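Local coordinates for G protein alpha subunit (Entamoeba histolytica, PDB 4FID) that binds guanine nucleotide as the alpha subunit of a heterotrimeric G protein and probably relays signals in transmembrane signalling systems, at residues Gln24-Phe29 with His152-Val157; Arg54-Gln59 with Phe113-Cys118; Asn236-Phe241 with Asn262-Ala267. One frame throughout, in Å; residues are numbered along the deposited sequence. Where two conformers were deposited one is given.

Contact 1 (Gln24-Phe29 with His152-Val157)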
loop_
_atom_site.group_PDB
_atom_site.type_symbol
_atom_site.label_atom_id
_atom_site.label_comp_id
_atom_site.label_asym_id
_atom_site.label_seq_id
_atom_site.Cartn_x
_atom_site.Cartn_y
_atom_site.Cartn_z
ATOM N N GLN A 24 4.363 3.463 8.796
ATOM C CA GLN A 24 5.618 2.772 8.991
ATOM C C GLN A 24 6.709 3.716 9.481
ATOM O O GLN A 24 7.560 3.328 10.279
ATOM C CB GLN A 24 6.040 2.090 7.688
ATOM C CG GLN A 24 7.071 1.020 7.873
ATOM C CD GLN A 24 6.551 -0.176 8.638
ATOM O OE1 GLN A 24 6.014 -1.121 8.051
ATOM N NE2 GLN A 24 6.729 -0.156 9.958
ATOM N N LEU A 25 6.680 4.959 9.011
ATOM C CA LEU A 25 7.693 5.943 9.399
ATOM C C LEU A 25 7.383 6.486 10.774
ATOM O O LEU A 25 8.299 6.831 11.525
ATOM C CB LEU A 25 7.764 7.098 8.391
ATOM C CG LEU A 25 8.272 6.746 6.989
ATOM C CD1 LEU A 25 8.032 7.892 6.022
ATOM C CD2 LEU A 25 9.742 6.371 7.045
ATOM N N LYS A 26 6.095 6.582 11.106
ATOM C CA LYS A 26 5.736 6.963 12.469
ATOM C C LYS A 26 6.191 5.876 13.445
ATOM O O LYS A 26 6.679 6.204 14.529
ATOM C CB LYS A 26 4.241 7.255 12.638
ATOM C CG LYS A 26 3.955 8.266 13.741
ATOM C CD LYS A 26 2.474 8.320 14.137
ATOM C CE LYS A 26 2.240 9.329 15.282
ATOM N NZ LYS A 26 0.906 9.243 15.942
ATOM N N ILE A 27 6.047 4.600 13.064
ATOM C CA ILE A 27 6.515 3.514 13.928
ATOM C C ILE A 27 8.039 3.569 14.076
ATOM O O ILE A 27 8.569 3.451 15.176
ATOM C CB ILE A 27 6.150 2.072 13.438
ATOM C CG1 ILE A 27 4.640 1.835 13.309
ATOM C CG2 ILE A 27 6.701 1.072 14.409
ATOM C CD1 ILE A 27 3.896 2.269 14.500
ATOM N N LEU A 28 8.737 3.748 12.957
ATOM C CA LEU A 28 10.197 3.652 12.937
ATOM C C LEU A 28 10.900 4.864 13.516
ATOM O O LEU A 28 11.962 4.736 14.108
ATOM C CB LEU A 28 10.708 3.437 11.510
ATOM C CG LEU A 28 10.312 2.128 10.830
ATOM C CD1 LEU A 28 10.619 2.155 9.325
ATOM C CD2 LEU A 28 11.012 0.982 11.515
ATOM N N PHE A 29 10.329 6.047 13.324
ATOM C CA PHE A 29 11.030 7.256 13.716
ATOM C C PHE A 29 10.190 8.167 14.603
ATOM O O PHE A 29 10.738 8.941 15.380
ATOM C CB PHE A 29 11.518 8.019 12.484
ATOM C CG PHE A 29 12.398 7.207 11.552
ATOM C CD1 PHE A 29 13.696 6.874 11.908
ATOM C CD2 PHE A 29 11.937 6.818 10.301
ATOM C CE1 PHE A 29 14.508 6.148 11.044
ATOM C CE2 PHE A 29 12.737 6.105 9.442
ATOM C CZ PHE A 29 14.029 5.762 9.814
ATOM N N HIS A 152 -2.744 14.306 6.389
ATOM C CA HIS A 152 -2.125 13.874 7.633
ATOM C C HIS A 152 -0.722 14.434 7.741
ATOM O O HIS A 152 0.084 14.290 6.821
ATOM C CB HIS A 152 -2.063 12.349 7.696
ATOM C CG HIS A 152 -3.405 11.688 7.725
ATOM N ND1 HIS A 152 -3.994 11.250 8.892
ATOM C CD2 HIS A 152 -4.273 11.385 6.731
ATOM C CE1 HIS A 152 -5.165 10.707 8.615
ATOM N NE2 HIS A 152 -5.360 10.777 7.311
ATOM N N GLU A 153 -0.430 15.075 8.865
ATOM C CA GLU A 153 0.892 15.625 9.114
ATOM C C GLU A 153 1.501 14.913 10.294
ATOM O O GLU A 153 0.783 14.467 11.185
ATOM C CB GLU A 153 0.805 17.127 9.420
ATOM C CG GLU A 153 0.216 17.955 8.284
ATOM C CD GLU A 153 0.411 19.462 8.458
ATOM O OE1 GLU A 153 -0.562 20.145 8.827
ATOM O OE2 GLU A 153 1.524 19.971 8.202
ATOM N N TYR A 154 2.819 14.774 10.285
ATOM C CA TYR A 154 3.552 14.553 11.531
ATOM C C TYR A 154 5.056 14.690 11.414
ATOM O O TYR A 154 5.609 14.796 10.321
ATOM C CB TYR A 154 3.183 13.259 12.268
ATOM C CG TYR A 154 2.857 12.060 11.415
ATOM C CD1 TYR A 154 3.857 11.310 10.811
ATOM C CD2 TYR A 154 1.537 11.639 11.267
ATOM C CE1 TYR A 154 3.543 10.195 10.056
ATOM C CE2 TYR A 154 1.216 10.533 10.519
ATOM C CZ TYR A 154 2.214 9.818 9.917
ATOM O OH TYR A 154 1.862 8.720 9.173
ATOM N N ASP A 155 5.700 14.712 12.573
ATOM C CA ASP A 155 7.133 14.884 12.654
ATOM C C ASP A 155 7.779 13.609 13.159
ATOM O O ASP A 155 7.218 12.911 14.004
ATOM C CB ASP A 155 7.463 16.043 13.592
ATOM C CG ASP A 155 6.696 17.295 13.247
ATOM O OD1 ASP A 155 7.060 17.990 12.269
ATOM O OD2 ASP A 155 5.707 17.572 13.941
ATOM N N PHE A 156 8.944 13.300 12.602
ATOM C CA PHE A 156 9.830 12.296 13.165
ATOM C C PHE A 156 11.264 12.836 13.172
ATOM O O PHE A 156 11.505 13.994 12.818
ATOM C CB PHE A 156 9.722 10.967 12.410
ATOM C CG PHE A 156 9.738 11.108 10.920
ATOM C CD1 PHE A 156 8.602 11.495 10.235
ATOM C CD2 PHE A 156 10.887 10.836 10.197
ATOM C CE1 PHE A 156 8.621 11.628 8.850
ATOM C CE2 PHE A 156 10.909 10.962 8.814
ATOM C CZ PHE A 156 9.777 11.357 8.142
ATOM N N VAL A 157 12.201 12.002 13.615
ATOM C CA VAL A 157 13.622 12.325 13.587
ATOM C C VAL A 157 14.320 11.122 12.976
ATOM O O VAL A 157 13.906 9.993 13.200
ATOM C CB VAL A 157 14.191 12.570 15.010
ATOM C CG1 VAL A 157 15.703 12.429 15.016
ATOM C CG2 VAL A 157 13.788 13.942 15.537
#
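One face of the Tyr-154 ring carries the chain of Lys-26, with CG above the plane and offset toward the rim. The ring of Phe-29 has Leu-28 CB over one face and Leu-25 CD2 in plane at its edge. Its ring and that of Phe-156 are slid apart. The ring centroids of Phe-29 and Phe-156 are 6.0 Å apart. Their planes are 29° apart, and most of each ring lies beside the other rather than over it. The closer packing is at the base of these side chains, where Phe-29 CB lies 3.5 Å from Phe-156 CB. At the far end of the Phe-156 ring, CZ is 4.4 Å from Leu-25 CD1.

This is helix-on-sheet packing in the Ras-like domain. Helix 18-28, which begins within the end of the P-loop, lies against strand 152-157, an outermost strand of the sheet. Tyr-154 and Phe-156 point toward the helix, while Asp-155 and Val-157 between and after them point away. The ring of Phe-163, on the adjacent strand, meets that of Phe-156 with the planes nearly parallel.

Lys-26 has CG anti to the backbone N (chi1 -151°), and beyond CG its chain is extended. It crosses the tyrosine at about a right angle. The nearest pair is Lys-26 CB and Tyr-154 CE1, at 4.0 Å. Lys-26 NZ is 5.8 Å from the Tyr-154 centroid, at most a weak cation-pi attraction. No hydrogen bond joins the two segments. Tyr-154 OH is hydrogen-bonded to Ala-22 O, on helix 18-28 one turn before Lys-26.

Contact 2 (Arg54-Gln59 with Phe113-Cys118). With GDP (guanosine-5'-diphosphate), chain C.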
loop_
_atom_site.group_PDB
_atom_site.type_symbol
_atom_site.label_atom_id
_atom_site.label_comp_id
_atom_site.label_asym_id
_atom_site.label_seq_id
_atom_site.Cartn_x
_atom_site.Cartn_y
_atom_site.Cartn_z
ATOM N N ARG A 54 -16.285 -13.720 3.503
ATOM C CA ARG A 54 -17.519 -13.757 2.707
ATOM C C ARG A 54 -17.160 -13.663 1.230
ATOM O O ARG A 54 -17.668 -14.430 0.419
ATOM C CB ARG A 54 -18.475 -12.619 3.083
ATOM C CG ARG A 54 -19.142 -12.787 4.433
ATOM C CD ARG A 54 -20.006 -11.597 4.798
ATOM N NE ARG A 54 -20.684 -11.823 6.075
ATOM C CZ ARG A 54 -21.371 -10.905 6.759
ATOM N NH1 ARG A 54 -21.489 -9.659 6.305
ATOM N NH2 ARG A 54 -21.933 -11.239 7.914
ATOM N N THR A 55 -16.269 -12.728 0.897
ATOM C CA THR A 55 -15.776 -12.542 -0.472
ATOM C C THR A 55 -15.281 -13.849 -1.090
ATOM O O THR A 55 -15.657 -14.188 -2.207
ATOM C CB THR A 55 -14.608 -11.510 -0.517
ATOM O OG1 THR A 55 -15.072 -10.234 -0.070
ATOM C CG2 THR A 55 -14.012 -11.378 -1.932
ATOM N N LEU A 56 -14.416 -14.566 -0.375
ATOM C CA LEU A 56 -13.873 -15.830 -0.879
ATOM C C LEU A 56 -14.964 -16.894 -1.029
ATOM O O LEU A 56 -15.000 -17.609 -2.034
ATOM C CB LEU A 56 -12.712 -16.354 -0.002
ATOM C CG LEU A 56 -11.320 -15.740 -0.175
ATOM C CD1 LEU A 56 -10.348 -16.069 0.985
ATOM C CD2 LEU A 56 -10.725 -16.184 -1.491
ATOM N N ILE A 57 -15.846 -17.006 -0.041
ATOM C CA ILE A 57 -16.977 -17.939 -0.160
ATOM C C ILE A 57 -17.818 -17.657 -1.411
ATOM O O ILE A 57 -18.088 -18.569 -2.201
ATOM C CB ILE A 57 -17.902 -17.910 1.073
ATOM C CG1 ILE A 57 -17.132 -18.281 2.339
ATOM C CG2 ILE A 57 -19.063 -18.855 0.882
ATOM C CD1 ILE A 57 -17.954 -18.186 3.634
ATOM N N GLU A 58 -18.229 -16.397 -1.582
ATOM C CA GLU A 58 -18.949 -15.965 -2.779
ATOM C C GLU A 58 -18.168 -16.253 -4.073
ATOM O O GLU A 58 -18.693 -16.852 -5.012
ATOM C CB GLU A 58 -19.313 -14.483 -2.685
ATOM C CG GLU A 58 -19.752 -13.857 -4.002
ATOM C CD GLU A 58 -19.929 -12.346 -3.903
ATOM O OE1 GLU A 58 -20.027 -11.681 -4.959
ATOM O OE2 GLU A 58 -19.969 -11.824 -2.768
ATOM N N GLN A 59 -16.914 -15.839 -4.120
ATOM C CA GLN A 59 -16.054 -16.161 -5.259
ATOM C C GLN A 59 -15.875 -17.673 -5.500
ATOM O O GLN A 59 -15.752 -18.106 -6.640
ATOM C CB GLN A 59 -14.687 -15.454 -5.149
ATOM C CG GLN A 59 -14.749 -13.929 -5.287
ATOM C CD GLN A 59 -15.431 -13.474 -6.582
ATOM O OE1 GLN A 59 -15.147 -13.988 -7.674
ATOM N NE2 GLN A 59 -16.332 -12.503 -6.463
ATOM N N PHE A 113 -10.808 -11.139 -8.603
ATOM C CA PHE A 113 -11.980 -10.455 -8.124
ATOM C C PHE A 113 -11.231 -9.448 -7.283
ATOM O O PHE A 113 -10.020 -9.327 -7.433
ATOM C CB PHE A 113 -12.867 -11.361 -7.282
ATOM C CG PHE A 113 -12.109 -12.398 -6.514
ATOM C CD1 PHE A 113 -11.723 -12.165 -5.209
ATOM C CD2 PHE A 113 -11.770 -13.601 -7.106
ATOM C CE1 PHE A 113 -11.027 -13.111 -4.507
ATOM C CE2 PHE A 113 -11.069 -14.551 -6.406
ATOM C CZ PHE A 113 -10.699 -14.309 -5.106
ATOM N N GLN A 114 -11.909 -8.729 -6.405
ATOM C CA GLN A 114 -11.230 -7.704 -5.630
ATOM C C GLN A 114 -11.129 -8.134 -4.186
ATOM O O GLN A 114 -12.070 -7.965 -3.413
ATOM C CB GLN A 114 -11.953 -6.360 -5.750
ATOM C CG GLN A 114 -11.895 -5.744 -7.155
ATOM C CD GLN A 114 -10.509 -5.220 -7.521
ATOM O OE1 GLN A 114 -9.890 -4.478 -6.755
ATOM N NE2 GLN A 114 -10.025 -5.594 -8.706
ATOM N N LEU A 115 -9.984 -8.708 -3.834
ATOM C CA LEU A 115 -9.729 -9.103 -2.459
ATOM C C LEU A 115 -8.667 -8.208 -1.814
ATOM O O LEU A 115 -7.529 -8.139 -2.279
ATOM C CB LEU A 115 -9.274 -10.555 -2.419
ATOM C CG LEU A 115 -9.165 -11.156 -1.021
ATOM C CD1 LEU A 115 -10.562 -11.379 -0.476
ATOM C CD2 LEU A 115 -8.356 -12.451 -1.040
ATOM N N PRO A 116 -9.035 -7.516 -0.733
ATOM C CA PRO A 116 -8.066 -6.660 -0.029
ATOM C C PRO A 116 -6.754 -7.405 0.278
ATOM O O PRO A 116 -6.778 -8.585 0.607
ATOM C CB PRO A 116 -8.805 -6.294 1.267
ATOM C CG PRO A 116 -10.270 -6.437 0.925
ATOM C CD PRO A 116 -10.341 -7.576 -0.049
ATOM N N ASP A 117 -5.626 -6.721 0.148
ATOM C CA ASP A 117 -4.304 -7.316 0.393
ATOM C C ASP A 117 -4.166 -7.949 1.781
ATOM O O ASP A 117 -3.346 -8.848 1.982
ATOM C CB ASP A 117 -3.197 -6.256 0.237
ATOM C CG ASP A 117 -3.080 -5.711 -1.197
ATOM O OD1 ASP A 117 -2.214 -4.833 -1.434
ATOM O OD2 ASP A 117 -3.843 -6.153 -2.086
ATOM N N CYS A 118 -4.951 -7.468 2.741
ATOM C CA CYS A 118 -4.759 -7.850 4.126
ATOM C C CYS A 118 -5.439 -9.179 4.490
ATOM O O CYS A 118 -5.373 -9.615 5.651
ATOM C CB CYS A 118 -5.276 -6.744 5.040
ATOM S SG CYS A 118 -7.047 -6.459 4.856
HETATM P PB GDP C . -3.501 4.739 0.449
HETATM O O1B GDP C . -4.155 5.214 1.723
HETATM O O2B GDP C . -4.454 4.950 -0.704
HETATM O O3B GDP C . -2.257 5.566 0.244
HETATM O O3A GDP C . -3.113 3.159 0.502
HETATM P PA GDP C . -3.064 2.261 1.860
HETATM O O1A GDP C . -1.817 2.545 2.671
HETATM O O2A GDP C . -4.304 2.473 2.710
HETATM O "O5'" GDP C . -3.066 0.737 1.312
HETATM C "C5'" GDP C . -4.096 -0.170 1.715
HETATM C "C4'" GDP C . -3.605 -1.623 1.810
HETATM O "O4'" GDP C . -2.412 -1.853 1.048
HETATM C "C3'" GDP C . -3.314 -2.053 3.248
HETATM O "O3'" GDP C . -4.090 -3.225 3.570
HETATM C "C2'" GDP C . -1.819 -2.340 3.277
HETATM O "O2'" GDP C . -1.500 -3.401 4.196
HETATM C "C1'" GDP C . -1.513 -2.665 1.812
HETATM N N9 GDP C . -0.085 -2.433 1.443
HETATM C C8 GDP C . 0.565 -1.255 1.313
HETATM N N7 GDP C . 1.865 -1.446 0.958
HETATM C C5 GDP C . 2.065 -2.773 0.850
HETATM C C6 GDP C . 3.198 -3.676 0.519
HETATM O O6 GDP C . 4.322 -3.224 0.236
HETATM N N1 GDP C . 2.989 -4.996 0.535
HETATM C C2 GDP C . 1.783 -5.525 0.824
HETATM N N2 GDP C . 1.645 -6.870 0.806
HETATM N N3 GDP C . 0.699 -4.769 1.135
HETATM C C4 GDP C . 0.778 -3.415 1.165
#
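Gln-59 lays its aliphatic chain over one face of the Phe-113 ring, although it is a polar residue. The closest carbon, Gln-59 CG, is 3.4 Å from the Phe-113 centroid and makes a CH-pi contact. The line from the centroid to CG is 18° off the ring normal. The amide lies by Phe-113 CB and CD2, its plane 21° from that of the ring. The two side chains slide past each other in opposite directions. The glutamine chain is bent at chi2 (-55°), and CD comes near Phe-113 CB.

Leu-56 crosses the phenyl at about a right angle, with CD2 4.1 Å from Phe-113 CZ. Thr-55 adds its methyl group. Thr-55 CG2 meets Leu-115 CD1 at 3.7 Å and also lies near Phe-113 CD1. Its hydroxyl turns to its own helix, where OG1 bonds Thr-51 O.

The contact belongs to the all-helical domain of the G-alpha fold. It joins the long helix 42-62 to the loop between helices 101-108 and 119-124. Tyr-107 and Thr-106 of helix 101-108 pack beside it.

The interface is mostly carbon against carbon, and no hydrogen bond crosses it. The far end of the loop reaches the nucleotide pocket. There Cys-118 CB is 4.0 Å from GDP O3'. Asp-117 OD1 is 3.9 Å from GDP O4' and no farther from N3 of the base.

Contact 3 (Asn236-Phe241 with Asn262-Ala267). With GDP (guanosine-5'-diphosphate), chain C.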
loop_
_atom_site.group_PDB
_atom_site.type_symbol
_atom_site.label_atom_id
_atom_site.label_comp_id
_atom_site.label_asym_id
_atom_site.label_seq_id
_atom_site.Cartn_x
_atom_site.Cartn_y
_atom_site.Cartn_z
ATOM N N ASN A 236 5.948 0.472 -5.043
ATOM C CA ASN A 236 5.563 -0.263 -3.853
ATOM C C ASN A 236 4.892 -1.591 -4.161
ATOM O O ASN A 236 4.411 -1.827 -5.292
ATOM C CB ASN A 236 4.641 0.598 -3.000
ATOM C CG ASN A 236 4.492 0.071 -1.603
ATOM O OD1 ASN A 236 5.468 -0.368 -0.987
ATOM N ND2 ASN A 236 3.264 0.127 -1.076
ATOM N N LYS A 237 4.877 -2.456 -3.151
ATOM C CA LYS A 237 4.276 -3.786 -3.261
ATOM C C LYS A 237 5.083 -4.693 -4.165
ATOM O O LYS A 237 4.520 -5.485 -4.913
ATOM C CB LYS A 237 2.820 -3.703 -3.730
ATOM C CG LYS A 237 1.955 -2.781 -2.830
ATOM C CD LYS A 237 0.472 -2.913 -3.162
ATOM C CE LYS A 237 -0.400 -2.173 -2.164
ATOM N NZ LYS A 237 -1.838 -2.255 -2.526
HETATM N N MSE A 238 6.407 -4.577 -4.067
HETATM C CA MSE A 238 7.303 -5.408 -4.860
HETATM C C MSE A 238 7.077 -6.901 -4.554
HETATM O O MSE A 238 7.147 -7.754 -5.456
HETATM C CB MSE A 238 8.770 -4.990 -4.654
HETATM C CG MSE A 238 9.792 -5.862 -5.396
HETATM SE SE MSE A 238 9.970 -5.590 -7.339
HETATM C CE MSE A 238 11.543 -6.711 -7.661
ATOM N N ASP A 239 6.772 -7.215 -3.307
ATOM C CA ASP A 239 6.440 -8.596 -2.924
ATOM C C ASP A 239 5.232 -9.139 -3.700
ATOM O O ASP A 239 5.312 -10.220 -4.317
ATOM C CB ASP A 239 6.227 -8.733 -1.392
ATOM C CG ASP A 239 5.251 -7.670 -0.805
ATOM O OD1 ASP A 239 5.205 -6.512 -1.297
ATOM O OD2 ASP A 239 4.542 -8.005 0.178
ATOM N N LEU A 240 4.135 -8.370 -3.682
ATOM C CA LEU A 240 2.894 -8.742 -4.353
ATOM C C LEU A 240 3.119 -8.851 -5.840
ATOM O O LEU A 240 2.570 -9.732 -6.500
ATOM C CB LEU A 240 1.793 -7.724 -4.067
ATOM C CG LEU A 240 1.337 -7.716 -2.602
ATOM C CD1 LEU A 240 0.194 -6.718 -2.357
ATOM C CD2 LEU A 240 0.937 -9.140 -2.173
ATOM N N PHE A 241 3.943 -7.955 -6.363
ATOM C CA PHE A 241 4.236 -7.938 -7.784
ATOM C C PHE A 241 5.004 -9.193 -8.261
ATOM O O PHE A 241 4.650 -9.778 -9.273
ATOM C CB PHE A 241 4.976 -6.643 -8.117
ATOM C CG PHE A 241 5.393 -6.525 -9.550
ATOM C CD1 PHE A 241 4.447 -6.332 -10.544
ATOM C CD2 PHE A 241 6.746 -6.582 -9.897
ATOM C CE1 PHE A 241 4.841 -6.208 -11.891
ATOM C CE2 PHE A 241 7.154 -6.469 -11.229
ATOM C CZ PHE A 241 6.196 -6.281 -12.230
ATOM N N ASN A 262 10.911 -12.429 -14.626
ATOM C CA ASN A 262 11.897 -11.619 -13.903
ATOM C C ASN A 262 11.335 -10.309 -13.306
ATOM O O ASN A 262 11.121 -9.311 -14.007
ATOM C CB ASN A 262 13.110 -11.364 -14.805
ATOM C CG ASN A 262 14.249 -10.658 -14.090
ATOM O OD1 ASN A 262 14.034 -9.828 -13.206
ATOM N ND2 ASN A 262 15.473 -10.974 -14.489
ATOM N N ALA A 263 11.121 -10.317 -11.999
ATOM C CA ALA A 263 10.426 -9.235 -11.341
ATOM C C ALA A 263 11.234 -7.943 -11.372
ATOM O O ALA A 263 10.667 -6.833 -11.279
ATOM C CB ALA A 263 10.078 -9.619 -9.908
ATOM N N VAL A 264 12.551 -8.075 -11.496
ATOM C CA VAL A 264 13.403 -6.899 -11.557
ATOM C C VAL A 264 13.247 -6.209 -12.905
ATOM O O VAL A 264 12.949 -5.007 -12.985
ATOM C CB VAL A 264 14.875 -7.229 -11.287
ATOM C CG1 VAL A 264 15.787 -6.196 -11.942
ATOM C CG2 VAL A 264 15.115 -7.260 -9.794
HETATM N N MSE A 265 13.432 -6.984 -13.962
HETATM C CA MSE A 265 13.291 -6.451 -15.299
HETATM C C MSE A 265 11.880 -5.895 -15.508
HETATM O O MSE A 265 11.718 -4.845 -16.165
HETATM C CB MSE A 265 13.601 -7.522 -16.337
HETATM C CG MSE A 265 15.079 -7.876 -16.452
HETATM SE SE MSE A 265 15.408 -9.027 -18.003
HETATM C CE MSE A 265 14.201 -10.497 -17.615
ATOM N N GLY A 266 10.878 -6.589 -14.942
ATOM C CA GLY A 266 9.492 -6.170 -15.071
ATOM C C GLY A 266 9.188 -4.870 -14.329
ATOM O O GLY A 266 8.387 -4.042 -14.773
ATOM N N ALA A 267 9.832 -4.683 -13.184
ATOM C CA ALA A 267 9.590 -3.494 -12.392
ATOM C C ALA A 267 10.218 -2.308 -13.091
ATOM O O ALA A 267 9.674 -1.200 -13.052
ATOM C CB ALA A 267 10.134 -3.659 -10.991
HETATM P PB GDP C . -3.501 4.739 0.449
HETATM O O1B GDP C . -4.155 5.214 1.723
HETATM O O2B GDP C . -4.454 4.950 -0.704
HETATM O O3B GDP C . -2.257 5.566 0.244
HETATM O O3A GDP C . -3.113 3.159 0.502
HETATM P PA GDP C . -3.064 2.261 1.860
HETATM O O1A GDP C . -1.817 2.545 2.671
HETATM O O2A GDP C . -4.304 2.473 2.710
HETATM O "O5'" GDP C . -3.066 0.737 1.312
HETATM C "C5'" GDP C . -4.096 -0.170 1.715
HETATM C "C4'" GDP C . -3.605 -1.623 1.810
HETATM O "O4'" GDP C . -2.412 -1.853 1.048
HETATM C "C3'" GDP C . -3.314 -2.053 3.248
HETATM O "O3'" GDP C . -4.090 -3.225 3.570
HETATM C "C2'" GDP C . -1.819 -2.340 3.277
HETATM O "O2'" GDP C . -1.500 -3.401 4.196
HETATM C "C1'" GDP C . -1.513 -2.665 1.812
HETATM N N9 GDP C . -0.085 -2.433 1.443
HETATM C C8 GDP C . 0.565 -1.255 1.313
HETATM N N7 GDP C . 1.865 -1.446 0.958
HETATM C C5 GDP C . 2.065 -2.773 0.850
HETATM C C6 GDP C . 3.198 -3.676 0.519
HETATM O O6 GDP C . 4.322 -3.224 0.236
HETATM N N1 GDP C . 2.989 -4.996 0.535
HETATM C C2 GDP C . 1.783 -5.525 0.824
HETATM N N2 GDP C . 1.645 -6.870 0.806
HETATM N N3 GDP C . 0.699 -4.769 1.135
HETATM C C4 GDP C . 0.778 -3.415 1.165
#
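Ala-263 O accepts the backbone hydrogen bond of Ala-267 N at 3.0 Å and also meets two side chains of the other segment. Phe-241 CE2 is 3.5 Å from Ala-263 O, which lies in plane at the ring edge. Phe-241 has CG anti to the backbone N (chi1 177°), on the side of helix 263-275. Further round the same edge, Phe-241 CZ meets Gly-266 C near the ring plane. Selenomethionine Met-238 was modelled in two conformers, so its contacts are less certain. In the one given, CE approaches Ala-263 O and SE is 4.1 Å from Ala-267 CB.

Helices 238-247 and 263-275 pack together here. Residues 236-239 form the NKxD motif of G proteins, which reads the guanine base. Asn-236 ND2 donates to GDP N7 at 2.9 Å. Asp-239 takes the other edge: OD2 accepts from GDP N2 at 3.2 Å, and OD1 accepts from N1. The extended chain of Lys-237 runs by the base. The first turn of helix 238-247 thus holds both Asp-239 and the packing residues.

Asn-262 caps helix 263-275. Its OD1 accepts from Met-265 N at 3.0 Å, with the donor above the carbonyl plane, and more weakly from Val-264 N.

Contact 3 is buried, contact 1 partly buried, and contact 2 lies at the surface. Contacts 1 and 3 belong to the Ras-like domain: one packs a helix on an edge strand, the other packs two helices. Contact 2 lies in the all-helical domain, inserted in the chain between the two segments of contact 1. All three lack hydrogen bonds across their segments. Rings meet aliphatic chains in contacts 1 and 2, whereas a ring edge meets a helix backbone in contact 3. Contacts 2 and 3 both touch GDP. A salt bridge, Asp-117 OD1 to Lys-237 NZ at 2.8 Å, joins them between the domains.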